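Local coordinates for Mgp-operon protein 3 (Mycoplasma pneumoniae, PDB 6RJ1), which probably serves as a surface-exposed adhesin that helps the bacterium attach to host cells, presumably alongside the adhesin P1, at residues 576-581 with 659-664; 509-514 with 600-605; 227-232 with 653-658; 177-182 with 774-779; 673-678 with 742-747. All blocks are in the same frame, centred on the assembly; numbering follows the deposited sequence.

Contact 1 of 5, residues 576-581 with 659-664; sequences ALAWST and LNSYGD
Ala-578 sets its methyl group over the backbone of the facing loop, with CB 3.5 Å from Asn-660 O and 3.8 Å from Ser-661 CB. These two approaches carry the contact, and no hydrogen bond crosses it. Two segments of one chain can thus be held close through one small side chain when the polar groups around it are satisfied by other partners. Asn-660 joins in through the root of its side chain, its CB standing 4.5 Å from Ala-578 CB, whereas its amide has its strongest polar partner in Lys-556. Both Ala-578 and Asn-660 also touch Val-560 of strand 549-563, which lies against both sides of the contact. Ser-661 meets Ala-578 through CB and uses its hydroxyl within its own loop. With OG anti to the backbone N (chi1 180°), the oxygen accepts a hydrogen bond from Gly-663 N at 3.2 Å, with a nearly straight angle of 162°. Phe-221 and Thr-668 border the same serine. The contact joins the end of strand 575-577 to the loop that leads into helix 666-673, within the MgpC adhesin family region, and the bond from Gly-663 N back to Ser-661 OG is the signature of an ST turn.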
# COMPACT_ATOMS: atom_id res chain seq x y z
N ALA A 576 4.49 1.08 -20.92
CA ALA A 576 4.43 0.06 -19.88
C ALA A 576 3.52 -1.05 -20.40
O ALA A 576 2.65 -0.78 -21.23
CB ALA A 576 3.87 0.64 -18.60
N LEU A 577 3.73 -2.28 -19.96
CA LEU A 577 2.94 -3.42 -20.41
C LEU A 577 2.10 -3.96 -19.26
O LEU A 577 2.61 -4.65 -18.37
CB LEU A 577 3.83 -4.50 -21.05
CG LEU A 577 4.71 -4.02 -22.20
CD1 LEU A 577 5.92 -4.88 -22.34
CD2 LEU A 577 3.95 -3.95 -23.49
N ALA A 578 0.81 -3.57 -19.27
CA ALA A 578 -0.18 -3.90 -18.25
C ALA A 578 -1.54 -4.06 -18.90
O ALA A 578 -1.83 -3.39 -19.89
CB ALA A 578 -0.24 -2.79 -17.22
N TRP A 579 -2.39 -4.94 -18.35
CA TRP A 579 -3.72 -5.17 -18.90
C TRP A 579 -4.71 -5.59 -17.82
O TRP A 579 -4.30 -6.10 -16.77
CB TRP A 579 -3.67 -6.21 -20.03
CG TRP A 579 -3.11 -7.53 -19.59
CD1 TRP A 579 -3.78 -8.55 -18.99
CD2 TRP A 579 -1.73 -7.92 -19.62
NE1 TRP A 579 -2.91 -9.55 -18.64
CE2 TRP A 579 -1.64 -9.19 -19.01
CE3 TRP A 579 -0.55 -7.31 -20.08
CZ2 TRP A 579 -0.43 -9.88 -18.90
CZ3 TRP A 579 0.66 -7.97 -19.93
CH2 TRP A 579 0.71 -9.26 -19.38
N SER A 580 -6.01 -5.40 -18.11
CA SER A 580 -7.13 -5.77 -17.24
C SER A 580 -7.19 -7.30 -17.09
O SER A 580 -7.14 -8.03 -18.10
CB SER A 580 -8.43 -5.25 -17.83
OG SER A 580 -9.57 -5.81 -17.19
N THR A 581 -7.29 -7.78 -15.84
CA THR A 581 -7.37 -9.22 -15.54
C THR A 581 -8.73 -9.62 -14.97
O THR A 581 -8.82 -10.63 -14.27
CB THR A 581 -6.23 -9.64 -14.63
OG1 THR A 581 -6.32 -8.92 -13.40
CG2 THR A 581 -4.87 -9.49 -15.27
N LEU A 659 -3.00 0.06 -8.53
CA LEU A 659 -3.27 -0.17 -9.96
C LEU A 659 -2.07 -0.59 -10.78
O LEU A 659 -0.99 0.01 -10.66
CB LEU A 659 -3.94 1.03 -10.62
CG LEU A 659 -5.34 1.44 -10.13
CD1 LEU A 659 -5.97 2.38 -11.10
CD2 LEU A 659 -6.24 0.25 -9.87
N ASN A 660 -2.26 -1.60 -11.66
CA ASN A 660 -1.24 -2.08 -12.60
C ASN A 660 -1.23 -1.20 -13.84
O ASN A 660 -0.17 -0.80 -14.30
CB ASN A 660 -1.49 -3.55 -13.00
CG ASN A 660 -0.76 -4.55 -12.15
OD1 ASN A 660 -0.40 -4.29 -10.99
ND2 ASN A 660 -0.52 -5.72 -12.70
N SER A 661 -2.43 -0.88 -14.37
CA SER A 661 -2.59 -0.05 -15.56
C SER A 661 -3.21 1.31 -15.24
O SER A 661 -4.15 1.39 -14.44
CB SER A 661 -3.44 -0.76 -16.62
OG SER A 661 -3.62 0.03 -17.78
N TYR A 662 -2.67 2.35 -15.87
CA TYR A 662 -3.13 3.73 -15.76
C TYR A 662 -3.72 4.19 -17.09
O TYR A 662 -3.91 5.39 -17.29
CB TYR A 662 -1.96 4.64 -15.38
CG TYR A 662 -1.59 4.61 -13.91
CD1 TYR A 662 -2.52 4.98 -12.93
CD2 TYR A 662 -0.30 4.33 -13.50
CE1 TYR A 662 -2.17 5.02 -11.58
CE2 TYR A 662 0.07 4.38 -12.16
CZ TYR A 662 -0.87 4.73 -11.20
OH TYR A 662 -0.52 4.78 -9.88
N GLY A 663 -3.99 3.23 -17.98
CA GLY A 663 -4.54 3.47 -19.30
C GLY A 663 -5.87 4.18 -19.22
O GLY A 663 -6.82 3.67 -18.63
N ASP A 664 -5.92 5.40 -19.77
CA ASP A 664 -7.08 6.30 -19.79
C ASP A 664 -8.19 5.72 -20.67
O ASP A 664 -8.38 6.12 -21.82
CB ASP A 664 -6.63 7.70 -20.23
CG ASP A 664 -7.69 8.77 -20.09
OD1 ASP A 664 -8.51 8.67 -19.16
OD2 ASP A 664 -7.68 9.71 -20.92

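Contact 2 of 5, residues 509-514 with 600-605; sequences VENQLG and GLNGPI
Asn-511, on helix 503-511, and Asn-602, in the loop between helix 591-595 and strand 609-611, mark the closest backbone approach, their CA atoms 6.1 Å apart. Behind this point a bond from Leu-513 N to Glu-510 O continues the turning of the chain, and Gly-514 then leaves helical geometry with a positive phi. The side chain of Asn-511 bridges the gap. With CG anti to the carbonyl carbon, its amide faces the loop, and ND2 donates to Leu-601 O at 3.2 Å with an N-H...O angle of 162°. The acceptor lies almost in the plane of the asparagine amide, but the donor comes from above the carbonyl plane, 53° out of it, and so misses the lone-pair directions. The amide oxygen is taken by Lys-529 NZ, which helps to fix which way round the group sits. This is a familiar way of tying a helix to a neighbouring loop, by a side-chain amide binding a main-chain carbonyl, and here both parts belong to the MgpC adhesin family region. Asn-602 runs alongside Asn-511 and points the same way, their amide planes 28° apart; its OD1 is 3.1 Å from Asn-511 ND2, at an angle too poor for a hydrogen bond. Leu-601 brings CD1 to 4.0 Å from the same ND2 and also leans on Lys-504, Gln-507 and Phe-508. Deeper in, a water accepts from Gln-512 NE2 at 3.2 Å and lies 3.0 Å from Gly-600 O, to which it can donate. Trp-579 grips both neighbours of this water, giving its backbone N to Gln-512 OE1 and its indole NE1 to Gly-600 O.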
# COMPACT_ATOMS: atom_id res chain seq x y z
N VAL A 509 -0.60 -12.16 -10.99
CA VAL A 509 0.27 -11.09 -10.51
C VAL A 509 1.64 -11.20 -11.15
O VAL A 509 2.12 -10.23 -11.75
CB VAL A 509 0.34 -11.04 -8.95
CG1 VAL A 509 1.29 -9.95 -8.46
CG2 VAL A 509 -1.05 -10.85 -8.34
N GLU A 510 2.25 -12.41 -11.06
CA GLU A 510 3.59 -12.72 -11.56
C GLU A 510 3.73 -12.63 -13.07
O GLU A 510 4.81 -12.24 -13.54
CB GLU A 510 4.06 -14.09 -11.06
CG GLU A 510 4.45 -14.10 -9.59
CD GLU A 510 5.01 -15.41 -9.05
OE1 GLU A 510 4.84 -16.46 -9.71
OE2 GLU A 510 5.62 -15.38 -7.96
N ASN A 511 2.69 -12.97 -13.83
CA ASN A 511 2.76 -12.91 -15.29
C ASN A 511 2.81 -11.48 -15.80
O ASN A 511 3.43 -11.22 -16.82
CB ASN A 511 1.63 -13.71 -15.96
CG ASN A 511 1.76 -15.20 -15.79
OD1 ASN A 511 2.77 -15.71 -15.27
ND2 ASN A 511 0.74 -15.93 -16.20
N GLN A 512 2.20 -10.56 -15.06
CA GLN A 512 2.20 -9.16 -15.45
C GLN A 512 3.49 -8.44 -15.00
O GLN A 512 3.71 -7.31 -15.43
CB GLN A 512 0.92 -8.44 -14.97
CG GLN A 512 0.39 -7.48 -16.02
CD GLN A 512 -1.04 -7.08 -15.83
OE1 GLN A 512 -1.36 -5.90 -15.67
NE2 GLN A 512 -1.95 -8.05 -15.87
N LEU A 513 4.37 -9.12 -14.21
CA LEU A 513 5.63 -8.55 -13.73
C LEU A 513 6.59 -8.27 -14.87
O LEU A 513 7.40 -7.35 -14.77
CB LEU A 513 6.30 -9.43 -12.66
CG LEU A 513 5.65 -9.51 -11.26
CD1 LEU A 513 6.32 -10.57 -10.41
CD2 LEU A 513 5.73 -8.18 -10.52
N GLY A 514 6.50 -9.05 -15.93
CA GLY A 514 7.36 -8.89 -17.09
C GLY A 514 7.37 -10.08 -18.02
O GLY A 514 6.60 -11.03 -17.84
N GLY A 600 -7.35 -12.89 -19.15
CA GLY A 600 -6.21 -12.02 -18.96
C GLY A 600 -5.03 -12.61 -18.21
O GLY A 600 -4.15 -11.86 -17.78
N LEU A 601 -4.99 -13.95 -18.06
CA LEU A 601 -3.93 -14.66 -17.34
C LEU A 601 -2.54 -14.38 -17.86
O LEU A 601 -1.65 -14.04 -17.07
CB LEU A 601 -4.21 -16.18 -17.29
CG LEU A 601 -3.21 -17.08 -16.53
CD1 LEU A 601 -3.07 -16.66 -15.06
CD2 LEU A 601 -3.61 -18.55 -16.63
N ASN A 602 -2.35 -14.51 -19.18
CA ASN A 602 -1.05 -14.33 -19.81
C ASN A 602 -0.90 -13.03 -20.60
O ASN A 602 0.22 -12.62 -20.88
CB ASN A 602 -0.71 -15.54 -20.68
CG ASN A 602 -0.78 -16.85 -19.95
OD1 ASN A 602 -0.01 -17.12 -19.00
ND2 ASN A 602 -1.69 -17.71 -20.39
N GLY A 603 -2.01 -12.39 -20.97
CA GLY A 603 -2.00 -11.17 -21.75
C GLY A 603 -3.35 -10.50 -21.85
O GLY A 603 -4.31 -10.97 -21.22
N PRO A 604 -3.48 -9.41 -22.63
CA PRO A 604 -4.77 -8.70 -22.72
C PRO A 604 -5.93 -9.50 -23.33
O PRO A 604 -5.71 -10.47 -24.06
CB PRO A 604 -4.44 -7.45 -23.54
CG PRO A 604 -2.97 -7.34 -23.56
CD PRO A 604 -2.44 -8.73 -23.43
N ILE A 605 -7.18 -9.10 -23.00
CA ILE A 605 -8.42 -9.70 -23.48
C ILE A 605 -9.60 -8.72 -23.39
O ILE A 605 -10.42 -8.64 -24.30
CB ILE A 605 -8.74 -11.09 -22.81
CG1 ILE A 605 -9.81 -11.88 -23.61
CG2 ILE A 605 -9.10 -10.96 -21.31
CD1 ILE A 605 -9.73 -13.37 -23.50
O HOH W 1 -1.95 -11.27 -15.84

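Contact 3 of 5, residues 227-232 with 653-658; sequences RAYRKL and LINASP
Tyr-229 lies against Leu-653 and Asn-655 of the segment 653-658; strands 229-230 and 650-654 belong to one mixed sheet but are not paired with each other. Strand 165-167 pairs with both, antiparallel to 229-230 and parallel to 650-654, and the tyrosine, whose ring touches Leu-165 and Glu-167, reaches past it. The CA atoms of Tyr-229 and Leu-653 are accordingly 8.1 Å apart, and side chains do the joining. Tyr-229 has CG anti to the carbonyl carbon (chi1 -80°), and its ring extends toward the other strand. Leu-653 crosses it at about a right angle and sets CD1 over one face, 4.0 Å from the ring centroid and 27° off the normal, in a CH-pi contact. The second methyl, CD2, reaches the rim of the ring and comes 3.6 Å from Tyr-229 CE1. Leu-653 is backed in turn by Val-560 and Tyr-562 of strand 549-563. At the far end of the ring, Asn-655 supplies the polar half of the contact. Tyr-229 OH donates to its OD1 at 2.7 Å, with a C=O...O angle of 149° and the donor somewhat tilted from the carbonyl plane. The asparagine amide is steeply inclined to the ring. Its ND2 donates to Leu-659 O, so both ends of the amide are engaged and its rotation is fixed. This buried phenol is therefore anchored at its hydroxyl and packed on its face. The acceptor oxygen Asn-655 OD1 also sits in the plane of the ring at its edge, 3.3 Å from Tyr-229 CE1.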
# COMPACT_ATOMS: atom_id res chain seq x y z
N ARG A 227 2.93 11.82 -14.74
CA ARG A 227 3.59 11.68 -13.43
C ARG A 227 4.94 11.00 -13.60
O ARG A 227 5.09 10.07 -14.41
CB ARG A 227 2.75 10.85 -12.45
CG ARG A 227 1.23 10.96 -12.59
CD ARG A 227 0.54 11.38 -11.30
NE ARG A 227 0.92 10.52 -10.19
CZ ARG A 227 1.35 10.95 -9.01
NH1 ARG A 227 1.71 10.09 -8.08
NH2 ARG A 227 1.42 12.25 -8.76
N ALA A 228 5.94 11.49 -12.86
CA ALA A 228 7.30 11.00 -12.96
C ALA A 228 7.48 9.56 -12.52
O ALA A 228 6.90 9.12 -11.53
CB ALA A 228 8.23 11.91 -12.19
N TYR A 229 8.28 8.83 -13.31
CA TYR A 229 8.77 7.49 -13.06
C TYR A 229 10.26 7.70 -13.00
O TYR A 229 10.83 8.32 -13.92
CB TYR A 229 8.40 6.53 -14.20
CG TYR A 229 6.97 6.03 -14.12
CD1 TYR A 229 6.64 4.96 -13.29
CD2 TYR A 229 5.96 6.64 -14.85
CE1 TYR A 229 5.32 4.51 -13.19
CE2 TYR A 229 4.64 6.19 -14.77
CZ TYR A 229 4.33 5.12 -13.94
OH TYR A 229 3.02 4.69 -13.87
N ARG A 230 10.88 7.31 -11.90
CA ARG A 230 12.31 7.57 -11.77
C ARG A 230 13.10 6.33 -11.37
O ARG A 230 12.57 5.42 -10.74
CB ARG A 230 12.58 8.74 -10.79
CG ARG A 230 12.03 10.11 -11.21
CD ARG A 230 12.89 10.79 -12.26
NE ARG A 230 12.36 12.10 -12.67
CZ ARG A 230 11.49 12.29 -13.66
NH1 ARG A 230 11.06 13.51 -13.95
NH2 ARG A 230 11.04 11.26 -14.37
N LYS A 231 14.39 6.32 -11.74
CA LYS A 231 15.33 5.28 -11.38
C LYS A 231 15.77 5.51 -9.92
O LYS A 231 15.56 6.60 -9.37
CB LYS A 231 16.54 5.27 -12.32
CG LYS A 231 16.24 4.64 -13.68
CD LYS A 231 17.51 4.15 -14.36
CE LYS A 231 17.20 3.27 -15.54
NZ LYS A 231 18.42 2.67 -16.13
N LEU A 232 16.33 4.48 -9.28
CA LEU A 232 16.75 4.49 -7.88
C LEU A 232 17.60 5.70 -7.47
O LEU A 232 17.36 6.28 -6.42
CB LEU A 232 17.48 3.17 -7.59
CG LEU A 232 16.75 2.10 -6.76
CD1 LEU A 232 15.25 2.08 -6.99
CD2 LEU A 232 17.35 0.74 -6.99
N LEU A 653 8.75 -1.89 -13.48
CA LEU A 653 8.20 -0.59 -13.13
C LEU A 653 7.22 -0.74 -11.95
O LEU A 653 6.32 -1.58 -12.01
CB LEU A 653 7.52 -0.01 -14.39
CG LEU A 653 6.73 1.29 -14.27
CD1 LEU A 653 6.87 2.10 -15.54
CD2 LEU A 653 5.25 1.02 -14.01
N ILE A 654 7.38 0.09 -10.90
CA ILE A 654 6.51 0.11 -9.73
C ILE A 654 5.68 1.40 -9.67
O ILE A 654 6.23 2.50 -9.74
CB ILE A 654 7.27 -0.19 -8.40
CG1 ILE A 654 7.95 -1.60 -8.43
CG2 ILE A 654 6.35 -0.03 -7.17
CD1 ILE A 654 9.06 -1.80 -7.43
N ASN A 655 4.35 1.23 -9.55
CA ASN A 655 3.33 2.26 -9.42
C ASN A 655 3.10 2.54 -7.94
O ASN A 655 3.05 1.61 -7.13
CB ASN A 655 2.03 1.78 -10.07
CG ASN A 655 2.09 1.76 -11.58
OD1 ASN A 655 2.81 2.55 -12.20
ND2 ASN A 655 1.31 0.89 -12.20
N ALA A 656 2.96 3.82 -7.59
CA ALA A 656 2.74 4.26 -6.21
C ALA A 656 1.26 4.13 -5.78
O ALA A 656 0.78 4.93 -4.97
CB ALA A 656 3.23 5.69 -6.07
N SER A 657 0.56 3.08 -6.27
CA SER A 657 -0.86 2.82 -6.03
C SER A 657 -1.25 1.33 -6.25
O SER A 657 -0.45 0.58 -6.81
CB SER A 657 -1.69 3.70 -6.97
OG SER A 657 -1.84 3.10 -8.24
N PRO A 658 -2.50 0.89 -5.89
CA PRO A 658 -2.86 -0.52 -6.12
C PRO A 658 -3.21 -0.88 -7.58
O PRO A 658 -3.65 -2.01 -7.84
CB PRO A 658 -4.06 -0.74 -5.17
CG PRO A 658 -4.16 0.50 -4.35
CD PRO A 658 -3.59 1.58 -5.19

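Contact 4 of 5, residues 177-182 with 774-779; sequences AGLARV and SLLNFG
Leu-179 meets two consecutive leucines, Leu-775 and Leu-776, and they reach it from the loop that precedes strand 779-786. At the start of this loop Ser-774 gives its backbone N to Asn-176 OD1, just ahead of the segment that carries Leu-179, which links the two parts of the chain beside the apolar patch. Leu-775 follows and brings CD1 to 4.3 Å from Leu-179 CB, touching the base of that side chain; it also rests on Ala-672 and Leu-673 of helix 666-673. Leu-776 comes next and makes the closer approach. Its CG is anti to the carbonyl carbon (chi1 -43°), and the side chain meets Leu-179 tip to tip. A single methyl, Leu-776 CD1, sits at the fork of Leu-179, 3.9 Å from its CG, 3.9 Å from its CD2 and 4.1 Å from its CD1. The backbone carbonyl of Leu-776 binds Arg-806. In Asn-777, OD1 accepts from Phe-778 N at 2.9 Å and from Arg-806 N, while ND2 bonds to Leu-733 O. Within the first segment, Leu-179 O receives Arg-181 NE at 3.0 Å from well above the carbonyl plane, and Arg-181 also forms a salt bridge with Glu-167. Polar groups are thus paired around the leucines, and what joins these segments, a short, weakly bonded helix and a loop nearly 600 residues away, is a buried, non-directional aliphatic contact.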
# COMPACT_ATOMS: atom_id res chain seq x y z
N ALA A 177 -7.48 12.95 -13.44
CA ALA A 177 -6.81 13.18 -14.73
C ALA A 177 -5.28 13.08 -14.61
O ALA A 177 -4.61 12.70 -15.57
CB ALA A 177 -7.21 14.52 -15.30
N GLY A 178 -4.76 13.39 -13.42
CA GLY A 178 -3.35 13.27 -13.10
C GLY A 178 -2.91 11.82 -13.14
O GLY A 178 -1.78 11.53 -13.51
N LEU A 179 -3.81 10.87 -12.79
CA LEU A 179 -3.51 9.44 -12.83
C LEU A 179 -3.62 8.86 -14.26
O LEU A 179 -2.99 7.84 -14.55
CB LEU A 179 -4.41 8.65 -11.87
CG LEU A 179 -4.03 8.53 -10.38
CD1 LEU A 179 -2.53 8.72 -10.11
CD2 LEU A 179 -4.87 9.41 -9.53
N ALA A 180 -4.44 9.51 -15.12
CA ALA A 180 -4.72 9.09 -16.50
C ALA A 180 -3.53 9.17 -17.46
O ALA A 180 -3.00 10.25 -17.69
CB ALA A 180 -5.91 9.87 -17.06
N ARG A 181 -3.13 8.03 -18.03
CA ARG A 181 -2.03 7.90 -18.98
C ARG A 181 -2.61 7.44 -20.31
O ARG A 181 -3.47 6.56 -20.32
CB ARG A 181 -1.03 6.84 -18.45
CG ARG A 181 0.32 7.34 -17.93
CD ARG A 181 0.29 8.40 -16.84
NE ARG A 181 -0.17 7.93 -15.53
CZ ARG A 181 0.60 7.87 -14.44
NH1 ARG A 181 0.09 7.48 -13.28
NH2 ARG A 181 1.88 8.20 -14.50
N VAL A 182 -2.13 8.01 -21.44
CA VAL A 182 -2.60 7.63 -22.79
C VAL A 182 -2.42 6.12 -23.01
O VAL A 182 -1.38 5.56 -22.69
CB VAL A 182 -1.98 8.50 -23.92
CG1 VAL A 182 -2.44 8.03 -25.30
CG2 VAL A 182 -2.33 9.98 -23.73
N SER A 774 -10.85 9.58 -6.94
CA SER A 774 -11.90 8.61 -6.59
C SER A 774 -11.62 7.30 -7.33
O SER A 774 -12.54 6.56 -7.68
CB SER A 774 -13.27 9.15 -6.98
OG SER A 774 -13.32 9.38 -8.38
N LEU A 775 -10.32 7.05 -7.58
CA LEU A 775 -9.82 5.95 -8.39
C LEU A 775 -9.01 4.93 -7.60
O LEU A 775 -9.11 3.73 -7.88
CB LEU A 775 -8.91 6.58 -9.48
CG LEU A 775 -8.88 6.06 -10.93
CD1 LEU A 775 -7.47 5.72 -11.34
CD2 LEU A 775 -9.84 4.92 -11.19
N LEU A 776 -8.16 5.40 -6.68
CA LEU A 776 -7.24 4.54 -5.94
C LEU A 776 -7.70 4.22 -4.55
O LEU A 776 -8.10 5.12 -3.80
CB LEU A 776 -5.83 5.16 -5.90
CG LEU A 776 -5.31 5.77 -7.20
CD1 LEU A 776 -4.10 6.63 -6.95
CD2 LEU A 776 -5.02 4.71 -8.25
N ASN A 777 -7.63 2.94 -4.18
CA ASN A 777 -7.99 2.50 -2.85
C ASN A 777 -6.82 2.69 -1.89
O ASN A 777 -5.67 2.74 -2.30
CB ASN A 777 -8.55 1.08 -2.83
CG ASN A 777 -9.56 0.87 -1.72
OD1 ASN A 777 -9.74 1.69 -0.82
ND2 ASN A 777 -10.24 -0.25 -1.75
N PHE A 778 -7.13 2.84 -0.61
CA PHE A 778 -6.15 3.07 0.44
C PHE A 778 -6.59 2.31 1.69
O PHE A 778 -7.77 2.24 1.98
CB PHE A 778 -6.04 4.59 0.68
CG PHE A 778 -5.41 5.05 1.97
CD1 PHE A 778 -4.04 5.18 2.09
CD2 PHE A 778 -6.20 5.42 3.05
CE1 PHE A 778 -3.46 5.64 3.27
CE2 PHE A 778 -5.62 5.88 4.23
CZ PHE A 778 -4.25 5.98 4.33
N GLY A 779 -5.63 1.74 2.40
CA GLY A 779 -5.88 0.97 3.61
C GLY A 779 -4.99 1.43 4.74
O GLY A 779 -3.80 1.64 4.55

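Contact 5 of 5, residues 673-678 with 742-747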
# COMPACT_ATOMS: atom_id res chain seq x y z
N LEU A 673 -13.28 0.74 -9.88
CA LEU A 673 -14.51 1.08 -9.18
C LEU A 673 -15.44 -0.12 -8.93
O LEU A 673 -16.47 0.03 -8.27
CB LEU A 673 -15.22 2.20 -9.96
CG LEU A 673 -14.81 3.65 -9.67
CD1 LEU A 673 -13.39 3.96 -10.12
CD2 LEU A 673 -15.75 4.62 -10.36
N GLY A 674 -15.03 -1.30 -9.40
CA GLY A 674 -15.76 -2.56 -9.23
C GLY A 674 -17.11 -2.56 -9.89
O GLY A 674 -18.11 -2.91 -9.26
N LEU A 675 -17.15 -2.15 -11.17
CA LEU A 675 -18.37 -2.00 -11.95
C LEU A 675 -18.61 -3.12 -12.98
O LEU A 675 -19.58 -3.07 -13.73
CB LEU A 675 -18.37 -0.61 -12.61
CG LEU A 675 -18.52 0.58 -11.67
CD1 LEU A 675 -17.99 1.84 -12.31
CD2 LEU A 675 -19.97 0.78 -11.26
N ASN A 676 -17.75 -4.14 -12.99
CA ASN A 676 -17.89 -5.27 -13.90
C ASN A 676 -18.73 -6.35 -13.23
O ASN A 676 -18.36 -6.88 -12.18
CB ASN A 676 -16.52 -5.80 -14.34
CG ASN A 676 -15.68 -4.78 -15.08
OD1 ASN A 676 -16.06 -4.28 -16.14
ND2 ASN A 676 -14.51 -4.47 -14.54
N PHE A 677 -19.91 -6.61 -13.80
CA PHE A 677 -20.87 -7.60 -13.31
C PHE A 677 -21.30 -8.47 -14.46
O PHE A 677 -21.36 -7.99 -15.59
CB PHE A 677 -22.10 -6.90 -12.70
CG PHE A 677 -21.85 -6.18 -11.40
CD1 PHE A 677 -21.36 -4.87 -11.40
CD2 PHE A 677 -22.12 -6.78 -10.18
CE1 PHE A 677 -21.12 -4.20 -10.20
CE2 PHE A 677 -21.88 -6.11 -8.98
CZ PHE A 677 -21.37 -4.82 -8.99
N ASN A 678 -21.59 -9.75 -14.18
CA ASN A 678 -22.06 -10.68 -15.20
C ASN A 678 -23.52 -10.39 -15.56
O ASN A 678 -24.23 -9.76 -14.77
CB ASN A 678 -21.85 -12.15 -14.76
CG ASN A 678 -22.52 -12.60 -13.48
OD1 ASN A 678 -23.56 -12.08 -13.05
ND2 ASN A 678 -21.95 -13.61 -12.85
N ASN A 742 -19.82 10.84 -11.73
CA ASN A 742 -20.27 10.33 -13.03
C ASN A 742 -19.84 8.88 -13.28
O ASN A 742 -19.33 8.57 -14.37
CB ASN A 742 -19.78 11.27 -14.16
CG ASN A 742 -18.26 11.37 -14.28
OD1 ASN A 742 -17.49 11.05 -13.36
ND2 ASN A 742 -17.79 11.83 -15.44
N PHE A 743 -20.04 7.98 -12.29
CA PHE A 743 -19.67 6.57 -12.46
C PHE A 743 -20.45 5.92 -13.61
O PHE A 743 -21.66 6.13 -13.73
CB PHE A 743 -19.78 5.77 -11.15
CG PHE A 743 -21.17 5.62 -10.57
CD1 PHE A 743 -21.96 4.52 -10.88
CD2 PHE A 743 -21.66 6.56 -9.67
CE1 PHE A 743 -23.23 4.38 -10.34
CE2 PHE A 743 -22.94 6.41 -9.11
CZ PHE A 743 -23.71 5.32 -9.45
N PRO A 744 -19.76 5.21 -14.53
CA PRO A 744 -20.47 4.62 -15.67
C PRO A 744 -21.21 3.32 -15.35
O PRO A 744 -21.07 2.78 -14.25
CB PRO A 744 -19.37 4.43 -16.73
CG PRO A 744 -18.07 4.73 -16.03
CD PRO A 744 -18.32 4.90 -14.58
N GLU A 745 -22.01 2.83 -16.30
CA GLU A 745 -22.77 1.59 -16.15
C GLU A 745 -22.90 0.86 -17.48
O GLU A 745 -23.26 1.48 -18.48
CB GLU A 745 -24.14 1.81 -15.46
CG GLU A 745 -24.77 3.18 -15.65
CD GLU A 745 -25.69 3.64 -14.53
OE1 GLU A 745 -26.81 4.12 -14.84
OE2 GLU A 745 -25.30 3.52 -13.35
N ALA A 746 -22.56 -0.44 -17.49
CA ALA A 746 -22.60 -1.28 -18.69
C ALA A 746 -23.96 -1.93 -18.89
O ALA A 746 -24.55 -2.45 -17.94
CB ALA A 746 -21.51 -2.33 -18.63
N GLY A 747 -24.43 -1.90 -20.14
CA GLY A 747 -25.71 -2.48 -20.55
C GLY A 747 -26.77 -1.48 -20.96
O GLY A 747 -27.94 -1.86 -21.14
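Leu-675 is the main bump of this contact, and the hollow that takes it is formed by Phe-743 and Pro-744. The isobutyl group has CG anti to the carbonyl carbon (chi1 -69°), and both its methyls, CD1 and CD2, touch the proline carbonyl, each 3.8 Å from Pro-744 O. CD1 also presses on the proline ring, 3.8 Å from Pro-744 CD, in a meeting of side chains at about a right angle. CD2 also faces the phenylalanine, 4.3 Å from Phe-743 CD1, and approaches the ring obliquely. A smaller bump lies beside it, where Leu-673 CD2 comes to 4.3 Å from Phe-743 CB and so touches the stem of the phenylalanine. The two segments run in the same direction, with the CA atoms of Leu-673 and Phe-743 at 8.2 Å and those of Leu-675 and Glu-745 at 7.1 Å. No hydrogen bond joins them; this is side-by-side packing of two loops, and no sheet forms. One loop leaves helix 666-673, which belongs to the MgpC adhesin family region, and the other connects strand 723-732 to strand 779-786. Between the two leucines Gly-674 takes a positive phi as the chain breaks from the helix, and both flanking side chains point toward the other loop. Phe-670 of the same helix closes the hollow from the helix side, touching Leu-675, Pro-744 and Ala-746. Tyr-737 contributes another wall: it contacts Leu-675, and its ring meets that of Phe-743 with planes at about 60°. Next to the phenylalanine, the Asn-742 amide bonds to Thr-762 O and Glu-764 N.

Four of the contacts form a connected cluster around contact 1, whose centre lies about 10 Å from that of contact 2, 13 Å from contact 3 and 12 Å from contact 4; it touches all three. Contacts 1 and 3 share the large mixed sheet that contains strands 575-577, 229-230 and 650-654. Contact 5 stands farther out, its centre about 28 Å from that of contact 3, and joins the cluster where Leu-673 packs on Leu-775 of contact 4. Along the chain, contact 4 spans the other three clustered contacts and contact 5, while contact 1 interleaves with contacts 2 and 3. Distant parts of the sequence are thus woven into one compact body, consistent with a large extracellular adhesin domain.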